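Regulator of polyketide synthase expression (PDB 3ONQ) probably acts as a transcriptional regulator of the PucR type, its C-terminal helix-turn-helix domain being the likely DNA-binding part, though its function is not established. Local coordinates at residues Ile59-Thr70 with Thr110-Ser119; Val78-Val86 with Leu98-Val109. All coordinates share one frame; numbering follows the deposited sequence.

Interaction 1. Residues Ile59-Thr70 with Thr110-Ser119; sequences IGGVPSASLAST and TCTAVMPAFS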
# COMPACT_ATOMS: atom_id res chain seq x y z
N ILE B 59 -14.97 -17.50 -9.46
CA ILE B 59 -16.27 -17.70 -10.06
C ILE B 59 -17.26 -17.64 -8.92
O ILE B 59 -16.98 -18.16 -7.83
CB ILE B 59 -16.38 -19.09 -10.71
CG1 ILE B 59 -15.33 -19.26 -11.81
CG2 ILE B 59 -17.77 -19.29 -11.31
CD1 ILE B 59 -15.32 -20.66 -12.45
N GLY B 60 -18.41 -17.00 -9.15
CA GLY B 60 -19.40 -16.88 -8.10
C GLY B 60 -20.81 -16.85 -8.68
O GLY B 60 -21.02 -16.39 -9.80
N GLY B 61 -21.76 -17.34 -7.90
CA GLY B 61 -23.16 -17.32 -8.27
C GLY B 61 -23.95 -18.04 -7.19
O GLY B 61 -23.45 -18.23 -6.08
N VAL B 62 -25.17 -18.45 -7.51
CA VAL B 62 -26.02 -19.13 -6.54
C VAL B 62 -26.05 -20.62 -6.86
O VAL B 62 -26.29 -20.98 -8.00
CB VAL B 62 -27.44 -18.57 -6.57
CG1 VAL B 62 -28.35 -19.33 -5.59
CG2 VAL B 62 -27.43 -17.07 -6.27
N PRO B 63 -25.84 -21.48 -5.86
CA PRO B 63 -25.78 -22.92 -6.15
C PRO B 63 -27.06 -23.44 -6.80
O PRO B 63 -28.14 -22.96 -6.51
CB PRO B 63 -25.53 -23.58 -4.79
CG PRO B 63 -25.65 -22.49 -3.77
CD PRO B 63 -25.48 -21.18 -4.46
N SER B 64 -26.90 -24.41 -7.70
CA SER B 64 -28.01 -24.95 -8.47
C SER B 64 -29.01 -25.70 -7.58
O SER B 64 -30.22 -25.57 -7.74
CB SER B 64 -27.48 -25.89 -9.55
OG SER B 64 -28.40 -26.00 -10.61
N ALA B 65 -28.48 -26.49 -6.66
CA ALA B 65 -29.32 -27.28 -5.75
C ALA B 65 -28.94 -27.01 -4.31
O ALA B 65 -29.81 -26.76 -3.47
CB ALA B 65 -29.20 -28.77 -6.07
N SER B 66 -27.65 -27.06 -4.01
CA SER B 66 -27.19 -26.82 -2.64
C SER B 66 -25.73 -26.38 -2.58
O SER B 66 -24.99 -26.50 -3.56
CB SER B 66 -27.38 -28.08 -1.80
OG SER B 66 -26.53 -29.11 -2.24
N LEU B 67 -25.33 -25.89 -1.41
CA LEU B 67 -23.96 -25.45 -1.18
C LEU B 67 -22.98 -26.62 -1.21
O LEU B 67 -21.93 -26.55 -1.84
CB LEU B 67 -23.84 -24.67 0.13
CG LEU B 67 -24.56 -23.31 0.12
CD1 LEU B 67 -24.72 -22.74 1.53
CD2 LEU B 67 -23.83 -22.31 -0.78
N ALA B 68 -23.33 -27.70 -0.51
CA ALA B 68 -22.49 -28.88 -0.49
C ALA B 68 -22.35 -29.49 -1.89
O ALA B 68 -21.28 -29.95 -2.27
CB ALA B 68 -23.05 -29.91 0.48
N SER B 69 -23.44 -29.48 -2.65
CA SER B 69 -23.43 -30.10 -3.97
C SER B 69 -22.56 -29.29 -4.93
O SER B 69 -21.74 -29.85 -5.67
CB SER B 69 -24.85 -30.21 -4.52
OG SER B 69 -24.83 -30.72 -5.83
N THR B 70 -22.73 -27.98 -4.91
CA THR B 70 -21.94 -27.12 -5.77
C THR B 70 -20.45 -27.21 -5.42
O THR B 70 -19.61 -27.26 -6.31
CB THR B 70 -22.44 -25.67 -5.73
OG1 THR B 70 -23.72 -25.59 -6.38
CG2 THR B 70 -21.47 -24.75 -6.45
N THR B 110 -12.81 -23.49 -16.92
CA THR B 110 -13.27 -23.84 -15.58
C THR B 110 -14.72 -23.39 -15.40
O THR B 110 -15.54 -24.12 -14.85
CB THR B 110 -12.40 -23.22 -14.48
OG1 THR B 110 -11.06 -23.69 -14.63
CG2 THR B 110 -12.91 -23.64 -13.11
N CYS B 111 -15.03 -22.20 -15.88
CA CYS B 111 -16.38 -21.68 -15.76
C CYS B 111 -17.37 -22.60 -16.49
O CYS B 111 -18.44 -22.90 -15.96
CB CYS B 111 -16.45 -20.25 -16.27
SG CYS B 111 -18.08 -19.49 -16.14
N THR B 112 -17.01 -23.05 -17.68
CA THR B 112 -17.87 -23.96 -18.43
C THR B 112 -18.09 -25.26 -17.68
O THR B 112 -19.21 -25.78 -17.65
CB THR B 112 -17.31 -24.27 -19.83
OG1 THR B 112 -17.37 -23.10 -20.64
CG2 THR B 112 -18.14 -25.37 -20.50
N ALA B 113 -17.03 -25.78 -17.08
CA ALA B 113 -17.08 -27.06 -16.37
C ALA B 113 -17.99 -27.01 -15.14
O ALA B 113 -18.61 -28.01 -14.80
CB ALA B 113 -15.67 -27.53 -15.98
N VAL B 114 -18.06 -25.86 -14.46
CA VAL B 114 -18.84 -25.78 -13.22
C VAL B 114 -20.22 -25.13 -13.37
O VAL B 114 -21.02 -25.13 -12.43
CB VAL B 114 -18.07 -25.09 -12.08
CG1 VAL B 114 -16.73 -25.79 -11.86
CG2 VAL B 114 -17.87 -23.60 -12.38
N MSE B 115 -20.49 -24.60 -14.55
CA MSE B 115 -21.75 -23.89 -14.75
C MSE B 115 -23.01 -24.63 -14.29
O MSE B 115 -23.90 -24.02 -13.71
CB MSE B 115 -21.90 -23.47 -16.21
CG MSE B 115 -21.17 -22.20 -16.52
SE MSE B 115 -21.80 -21.42 -18.17
CE MSE B 115 -23.71 -21.46 -17.80
N PRO B 116 -23.08 -25.95 -14.54
CA PRO B 116 -24.28 -26.70 -14.17
C PRO B 116 -24.54 -26.69 -12.66
O PRO B 116 -25.69 -26.86 -12.24
CB PRO B 116 -23.97 -28.12 -14.65
CG PRO B 116 -22.95 -27.95 -15.71
CD PRO B 116 -22.12 -26.78 -15.27
N ALA B 117 -23.50 -26.50 -11.86
CA ALA B 117 -23.68 -26.46 -10.41
C ALA B 117 -24.21 -25.12 -9.90
O ALA B 117 -24.35 -24.93 -8.68
CB ALA B 117 -22.38 -26.81 -9.71
N PHE B 118 -24.48 -24.18 -10.81
CA PHE B 118 -24.99 -22.87 -10.41
C PHE B 118 -26.37 -22.65 -11.02
O PHE B 118 -26.61 -22.99 -12.18
CB PHE B 118 -24.05 -21.72 -10.85
CG PHE B 118 -22.78 -21.64 -10.07
CD1 PHE B 118 -22.73 -20.95 -8.87
CD2 PHE B 118 -21.62 -22.25 -10.54
CE1 PHE B 118 -21.54 -20.88 -8.13
CE2 PHE B 118 -20.43 -22.18 -9.82
CZ PHE B 118 -20.40 -21.49 -8.61
N SER B 119 -27.27 -22.06 -10.24
CA SER B 119 -28.62 -21.82 -10.71
C SER B 119 -28.66 -21.01 -12.00
O SER B 119 -27.99 -19.99 -12.12
CB SER B 119 -29.45 -21.12 -9.64
OG SER B 119 -30.64 -20.61 -10.21
O HOH W 1 -25.96 -18.39 -10.37
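Ala117 O takes two donors from the 59-70 segment: Thr70 OG1, very short at 2.5 Å, and Ser64 N at 2.8 Å. The amide of Ser64 arrives from above the carbonyl plane, 51° out of it. Two residues on, Ser119 N gives its hydrogen to Val62 O at 2.7 Å, nearly in line with the C=O. The two amide bonds, from Ser64 N and Ser119 N, flank a single bridge between Pro63 and Phe118, which ties the chain leaving strand 55-61 to the residues at and just after the 3-10 segment 115-117. A water spans Val62 N and Ser119 O.

The Phe118 ring, with CG anti to the carbonyl carbon (chi1 -72°), lies along the end of the strand. Thr70 CG2 sits 4.0 Å above one face, offset toward the rim, while Val114 CG2 comes in at the edge. CE1 approaches Gly61 N to 3.6 Å; a CB on Gly61 would crowd CD1. Shrinking Phe118 to an alanine would probably open a gap between strand and helix, leaving the Thr70 methyl without its aromatic surface. Farther along, Ile59 reaches with CD1 to Cys111 CA at 3.6 Å, and that same methyl touches Thr110 CG2 and Val114 CG2.

Leu95 and Ile74 add to the packing around Phe118, whereas Ser66 N-caps helix 67-80 by accepting from Ser69 N, just ahead of Thr70. Polar bonds thus fix the backbone at the partly exposed end, and apolar groups fill the buried one, so that this alpha-beta layer is held by two chemically different halves.

Interaction 2. Residues Val78-Val86 with Leu98-Val109; sequences VRDLGGEHV and LACQMGAVTPEV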
# COMPACT_ATOMS: atom_id res chain seq x y z
N VAL B 78 -12.11 -28.80 -10.79
CA VAL B 78 -10.75 -28.30 -10.65
C VAL B 78 -9.76 -29.47 -10.68
O VAL B 78 -8.74 -29.42 -11.38
CB VAL B 78 -10.59 -27.46 -9.36
CG1 VAL B 78 -9.11 -27.28 -8.98
CG2 VAL B 78 -11.28 -26.12 -9.51
N ARG B 79 -10.08 -30.53 -9.94
CA ARG B 79 -9.27 -31.74 -9.93
C ARG B 79 -9.14 -32.33 -11.35
O ARG B 79 -8.03 -32.60 -11.82
CB ARG B 79 -9.90 -32.77 -8.99
CG ARG B 79 -9.02 -33.96 -8.64
CD ARG B 79 -9.11 -34.29 -7.15
NE ARG B 79 -10.49 -34.36 -6.66
CZ ARG B 79 -10.95 -33.69 -5.60
NH1 ARG B 79 -12.22 -33.82 -5.23
NH2 ARG B 79 -10.14 -32.90 -4.89
N ASP B 80 -10.27 -32.49 -12.02
CA ASP B 80 -10.28 -33.06 -13.38
C ASP B 80 -9.47 -32.24 -14.38
O ASP B 80 -9.05 -32.77 -15.41
CB ASP B 80 -11.72 -33.22 -13.91
CG ASP B 80 -12.50 -34.31 -13.20
OD1 ASP B 80 -11.91 -35.05 -12.38
OD2 ASP B 80 -13.72 -34.42 -13.46
N LEU B 81 -9.26 -30.96 -14.09
CA LEU B 81 -8.53 -30.09 -15.00
C LEU B 81 -7.07 -29.94 -14.59
O LEU B 81 -6.35 -29.09 -15.12
CB LEU B 81 -9.20 -28.71 -15.09
CG LEU B 81 -10.49 -28.66 -15.89
CD1 LEU B 81 -11.36 -27.49 -15.44
CD2 LEU B 81 -10.21 -28.59 -17.41
N GLY B 82 -6.64 -30.75 -13.63
CA GLY B 82 -5.25 -30.77 -13.20
C GLY B 82 -4.86 -29.78 -12.10
O GLY B 82 -3.67 -29.54 -11.89
N GLY B 83 -5.84 -29.21 -11.41
CA GLY B 83 -5.54 -28.26 -10.36
C GLY B 83 -5.65 -28.91 -9.00
O GLY B 83 -6.20 -30.00 -8.88
N GLU B 84 -5.14 -28.26 -7.97
CA GLU B 84 -5.24 -28.82 -6.62
C GLU B 84 -5.60 -27.81 -5.54
O GLU B 84 -5.63 -28.15 -4.36
CB GLU B 84 -3.95 -29.55 -6.26
CG GLU B 84 -2.69 -28.91 -6.81
CD GLU B 84 -1.51 -29.84 -6.66
OE1 GLU B 84 -1.61 -30.79 -5.86
OE2 GLU B 84 -0.48 -29.62 -7.33
N HIS B 85 -5.86 -26.57 -5.94
CA HIS B 85 -6.25 -25.55 -4.97
C HIS B 85 -7.47 -24.81 -5.45
O HIS B 85 -7.48 -24.26 -6.55
CB HIS B 85 -5.11 -24.57 -4.74
CG HIS B 85 -3.81 -25.24 -4.41
ND1 HIS B 85 -3.65 -26.06 -3.32
CD2 HIS B 85 -2.61 -25.21 -5.05
CE1 HIS B 85 -2.41 -26.51 -3.29
NE2 HIS B 85 -1.76 -26.01 -4.32
N VAL B 86 -8.51 -24.81 -4.62
CA VAL B 86 -9.64 -23.91 -4.80
C VAL B 86 -10.22 -23.55 -3.43
O VAL B 86 -10.63 -24.43 -2.66
CB VAL B 86 -10.69 -24.49 -5.79
CG1 VAL B 86 -11.21 -25.81 -5.29
CG2 VAL B 86 -11.83 -23.49 -6.01
N LEU B 98 -12.47 -19.40 -5.46
CA LEU B 98 -11.23 -18.85 -5.94
C LEU B 98 -10.34 -20.02 -6.37
O LEU B 98 -9.90 -20.80 -5.53
CB LEU B 98 -10.54 -18.08 -4.83
CG LEU B 98 -9.16 -17.52 -5.18
CD1 LEU B 98 -9.31 -16.26 -6.04
CD2 LEU B 98 -8.39 -17.21 -3.90
N ALA B 99 -10.09 -20.14 -7.67
CA ALA B 99 -9.28 -21.25 -8.17
C ALA B 99 -7.84 -20.83 -8.44
O ALA B 99 -7.58 -19.73 -8.94
CB ALA B 99 -9.90 -21.84 -9.44
N CYS B 100 -6.91 -21.71 -8.12
CA CYS B 100 -5.53 -21.45 -8.48
C CYS B 100 -5.35 -21.80 -9.95
O CYS B 100 -5.75 -22.87 -10.40
CB CYS B 100 -4.57 -22.28 -7.61
SG CYS B 100 -2.85 -22.03 -8.08
N GLN B 101 -4.79 -20.88 -10.72
CA GLN B 101 -4.65 -21.15 -12.14
C GLN B 101 -3.36 -21.92 -12.39
O GLN B 101 -2.27 -21.36 -12.31
CB GLN B 101 -4.69 -19.87 -12.97
CG GLN B 101 -4.36 -20.15 -14.44
CD GLN B 101 -4.42 -18.91 -15.30
OE1 GLN B 101 -5.50 -18.48 -15.71
NE2 GLN B 101 -3.26 -18.34 -15.59
N MSE B 102 -3.52 -23.20 -12.66
CA MSE B 102 -2.41 -24.10 -12.91
C MSE B 102 -2.95 -25.28 -13.71
O MSE B 102 -4.16 -25.52 -13.72
CB MSE B 102 -1.85 -24.61 -11.58
CG MSE B 102 -2.90 -25.30 -10.73
SE MSE B 102 -2.27 -25.98 -9.01
CE MSE B 102 -1.19 -27.48 -9.64
N GLY B 103 -2.05 -26.02 -14.37
CA GLY B 103 -2.45 -27.14 -15.20
C GLY B 103 -3.43 -26.64 -16.25
O GLY B 103 -3.17 -25.64 -16.91
N ALA B 104 -4.58 -27.30 -16.37
CA ALA B 104 -5.60 -26.87 -17.33
C ALA B 104 -6.69 -26.01 -16.70
O ALA B 104 -7.69 -25.72 -17.36
CB ALA B 104 -6.22 -28.07 -18.03
N VAL B 105 -6.50 -25.61 -15.45
CA VAL B 105 -7.48 -24.75 -14.79
C VAL B 105 -7.33 -23.32 -15.28
O VAL B 105 -6.51 -22.56 -14.76
CB VAL B 105 -7.34 -24.76 -13.27
CG1 VAL B 105 -8.45 -23.91 -12.63
CG2 VAL B 105 -7.38 -26.19 -12.74
N THR B 106 -8.08 -22.96 -16.31
CA THR B 106 -8.11 -21.60 -16.83
C THR B 106 -9.55 -21.08 -16.74
O THR B 106 -10.48 -21.87 -16.59
CB THR B 106 -7.57 -21.54 -18.26
OG1 THR B 106 -8.37 -22.37 -19.11
CG2 THR B 106 -6.12 -22.02 -18.28
N PRO B 107 -9.74 -19.75 -16.82
CA PRO B 107 -11.03 -19.17 -16.46
C PRO B 107 -12.22 -19.67 -17.29
O PRO B 107 -13.17 -20.17 -16.69
CB PRO B 107 -10.81 -17.67 -16.69
CG PRO B 107 -9.33 -17.49 -16.49
CD PRO B 107 -8.73 -18.71 -17.11
N GLU B 108 -12.19 -19.55 -18.61
CA GLU B 108 -13.36 -19.92 -19.41
C GLU B 108 -13.66 -21.42 -19.33
O GLU B 108 -14.80 -21.82 -19.13
CB GLU B 108 -13.22 -19.47 -20.87
CG GLU B 108 -13.14 -17.95 -21.03
CD GLU B 108 -14.46 -17.23 -20.72
OE1 GLU B 108 -15.53 -17.88 -20.73
OE2 GLU B 108 -14.43 -16.00 -20.47
N VAL B 109 -12.63 -22.25 -19.47
CA VAL B 109 -12.79 -23.69 -19.36
C VAL B 109 -13.32 -24.11 -17.97
O VAL B 109 -14.20 -24.96 -17.85
CB VAL B 109 -11.48 -24.43 -19.68
CG1 VAL B 109 -11.56 -25.91 -19.27
CG2 VAL B 109 -11.16 -24.30 -21.16
O HOH W 2 -6.37 -25.25 -8.95
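With CG anti to its carbonyl carbon (chi1 -74°), Leu81 sends its side chain to Val109, where CD2 meets CG1 at 3.5 Å; the extended chi2 of Met102 sets its selenium beside Glu84, and the bend at chi3 (-72°) swings CE onto the Glu84 side chain. Leu81 and Met102 sit where a Schellman motif, ending helix 67-80, faces a type II' turn from Met102 to Val105. Gly82 is the C-prime residue, and Val78 O accepts from Gly83 N and Leu81 N on opposite faces of its plane.

The two turns are joined by Ala104 N, which donates to Leu81 O at 2.8 Å, the nitrogen lying almost straight out from the carbonyl although the bond is bent at the hydrogen (136°). Packing is close enough to exclude side chains at Gly83 and Gly103: a CB on Gly83 would run into Val105 CG2, and one on Gly103 into Gly82 O. Val105 CG2, beside its own backbone N, lies 3.6 Å from Gly83 N and also meets Leu81 CB, so this one methyl fills the angle between the helix end and the turn.

Toward the sheet, Val86 and Ala99 form a non-hydrogen-bonded antiparallel pair between strands 86-91 and 94-100. Next to it Cys100 N donates to His85 O at 3.0 Å in a nearly linear bond. That oxygen also takes a hydrogen from a water which donates a second one to Cys100 O. Trp50 meets the imidazole, and a sulfate, probably from the crystallisation liquor, is bound nearby.

Met102 crosses the side chain of Glu84 at about a right angle, its CE 3.2 Å from Glu84 OE2 and its selenium 4.0 Å from His85 CD2.

In the fold
Interactions 1 and 2 share helices 67-80 and 107-114 and lie on the same side of the chain's centre, their own centres about 15 Å apart. Interaction 1 takes the start of helix 67-80 and the end of helix 107-114; interaction 2 takes the opposite ends, so the two helices are held to each other and to the neighbouring strands near both ends. Strands 55-61 and 94-100, one in each contact, are neighbours in the sheet. The contacts meet at Thr110, whose OG1 lies 3.3 Å from Val105 CG1 and 3.9 Å from Leu81 CD1, while its hydroxyl bonds to Thr106 O. The sulfate lies about 3 Å from the His85 side chain, in interaction 2.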